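Local coordinates for uncharacterized protein Rv3413c/MT3522 (Mycobacterium tuberculosis, PDB 3VEP), which probably acts as the anti-sigma factor of SigD, its cytoplasmic N-terminal part holding that sigma factor inactive until regulated proteolysis releases it, at residues D25-R30 with A42-L47. Residues are numbered along the deposited sequence; the frame is centred on the assembly and turned at random.
Sequences DALAER and ALAALL
Leu-27 meets Leu-47 and Ala-44 between helices 13-28 and 38-55, and its two methyl branches divide the work. CD1 of Leu-27 lies 3.8 Å from CD1 of Leu-47, the two side chains crossing at about a right angle. CD2 of Leu-27 turns to the alanine, 4.4 Å from Ala-44 CB. The same methyl is 3.9 Å from Ala-44 O, a van der Waals contact with a carbonyl. In both leucines CG stands opposite the carbonyl carbon (chi1 -79° in each), which carries the branched ends toward the facing segment; the nearest CA atoms of 25-30 and 42-47, on Leu-27 and Ala-44, are 7.4 Å apart.

Just beyond Leu-27 its helix closes in a Schellman motif: Arg-30, at positive phi (58°), donates its N to Leu-27 O at 3.0 Å, and Glu-31 N returns to Ala-26 O. Arg-51 NH1 also hydrogen-bonds Leu-27 O, giving that oxygen two donors, and Arg-30 forms a salt bridge with Asp-52. Leu-47 also packs on an apolar side chain of the other protein's chain, consistent with a sigma-binding region. Burying 117 Å² between the segments, the contact rests on dispersion and shape, with directional bonds at the helix end around it.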
loop_
_atom_site.group_PDB
_atom_site.type_symbol
_atom_site.label_atom_id
_atom_site.label_comp_id
_atom_site.label_asym_id
_atom_site.label_seq_id
_atom_site.Cartn_x
_atom_site.Cartn_y
_atom_site.Cartn_z
ATOM N N ASP A 25 -8.587 -1.747 -0.055
ATOM C CA ASP A 25 -9.561 -2.687 0.494
ATOM C C ASP A 25 -9.498 -4.004 -0.279
ATOM O O ASP A 25 -9.658 -5.074 0.311
ATOM C CB ASP A 25 -11.006 -2.155 0.427
ATOM C CG ASP A 25 -11.335 -1.118 1.523
ATOM O OD1 ASP A 25 -10.552 -0.960 2.483
ATOM O OD2 ASP A 25 -12.401 -0.449 1.408
ATOM N N ALA A 26 -9.278 -3.928 -1.594
ATOM C CA ALA A 26 -9.163 -5.122 -2.426
ATOM C C ALA A 26 -7.860 -5.853 -2.138
ATOM O O ALA A 26 -7.834 -7.078 -2.017
ATOM C CB ALA A 26 -9.257 -4.769 -3.880
ATOM N N LEU A 27 -6.776 -5.096 -2.028
ATOM C CA LEU A 27 -5.502 -5.682 -1.642
ATOM C C LEU A 27 -5.661 -6.453 -0.347
ATOM O O LEU A 27 -5.143 -7.539 -0.207
ATOM C CB LEU A 27 -4.437 -4.606 -1.484
ATOM C CG LEU A 27 -3.919 -4.186 -2.876
ATOM C CD1 LEU A 27 -3.038 -2.923 -2.873
ATOM C CD2 LEU A 27 -3.255 -5.326 -3.643
ATOM N N ALA A 28 -6.382 -5.875 0.599
ATOM C CA ALA A 28 -6.461 -6.416 1.945
ATOM C C ALA A 28 -7.240 -7.730 1.972
ATOM O O ALA A 28 -6.950 -8.611 2.772
ATOM C CB ALA A 28 -7.103 -5.421 2.880
ATOM N N GLU A 29 -8.235 -7.833 1.109
ATOM C CA GLU A 29 -9.066 -9.018 0.993
ATOM C C GLU A 29 -8.469 -10.005 0.008
ATOM O O GLU A 29 -9.105 -10.981 -0.359
ATOM C CB GLU A 29 -10.434 -8.638 0.468
ATOM C CG GLU A 29 -11.295 -7.877 1.406
ATOM C CD GLU A 29 -12.576 -7.448 0.733
ATOM O OE1 GLU A 29 -12.520 -7.118 -0.481
ATOM O OE2 GLU A 29 -13.631 -7.460 1.411
ATOM N N ARG A 30 -7.262 -9.710 -0.441
ATOM C CA ARG A 30 -6.598 -10.538 -1.433
ATOM C C ARG A 30 -7.386 -10.698 -2.762
ATOM O O ARG A 30 -7.238 -11.660 -3.476
ATOM C CB ARG A 30 -6.190 -11.872 -0.803
ATOM C CG ARG A 30 -5.329 -11.733 0.473
ATOM C CD ARG A 30 -4.387 -12.942 0.685
ATOM N NE ARG A 30 -4.859 -14.024 -0.151
ATOM C CZ ARG A 30 -4.196 -14.598 -1.135
ATOM N NH1 ARG A 30 -2.946 -14.267 -1.417
ATOM N NH2 ARG A 30 -4.801 -15.547 -1.812
ATOM N N ALA A 42 1.674 -3.801 -11.816
ATOM C CA ALA A 42 2.958 -4.262 -11.279
ATOM C C ALA A 42 3.022 -3.981 -9.792
ATOM O O ALA A 42 3.435 -4.836 -8.992
ATOM C CB ALA A 42 4.140 -3.594 -11.998
ATOM N N LEU A 43 2.614 -2.764 -9.436
ATOM C CA LEU A 43 2.612 -2.328 -8.051
ATOM C C LEU A 43 1.653 -3.187 -7.169
ATOM O O LEU A 43 2.031 -3.665 -6.107
ATOM C CB LEU A 43 2.259 -0.846 -7.999
ATOM C CG LEU A 43 1.993 -0.280 -6.604
ATOM C CD1 LEU A 43 3.134 -0.616 -5.666
ATOM C CD2 LEU A 43 1.731 1.243 -6.648
ATOM N N ALA A 44 0.421 -3.382 -7.622
ATOM C CA ALA A 44 -0.535 -4.232 -6.926
ATOM C C ALA A 44 0.047 -5.629 -6.687
ATOM O O ALA A 44 -0.027 -6.163 -5.575
ATOM C CB ALA A 44 -1.839 -4.316 -7.713
ATOM N N ALA A 45 0.638 -6.204 -7.735
ATOM C CA ALA A 45 1.293 -7.509 -7.651
ATOM C C ALA A 45 2.366 -7.498 -6.580
ATOM O O ALA A 45 2.436 -8.378 -5.714
ATOM C CB ALA A 45 1.914 -7.875 -8.996
ATOM N N LEU A 46 3.188 -6.464 -6.628
ATOM C CA LEU A 46 4.263 -6.320 -5.679
ATOM C C LEU A 46 3.764 -6.235 -4.240
ATOM O O LEU A 46 4.361 -6.818 -3.335
ATOM C CB LEU A 46 5.077 -5.101 -6.043
ATOM C CG LEU A 46 6.275 -4.864 -5.141
ATOM C CD1 LEU A 46 7.201 -6.083 -5.101
ATOM C CD2 LEU A 46 7.023 -3.581 -5.571
ATOM N N LEU A 47 2.650 -5.536 -4.049
ATOM C CA LEU A 47 2.063 -5.370 -2.734
ATOM C C LEU A 47 1.405 -6.644 -2.257
ATOM O O LEU A 47 1.469 -6.982 -1.080
ATOM C CB LEU A 47 1.030 -4.248 -2.755
ATOM C CG LEU A 47 1.612 -2.836 -2.708
ATOM C CD1 LEU A 47 0.580 -1.746 -3.144
ATOM C CD2 LEU A 47 2.165 -2.560 -1.323
#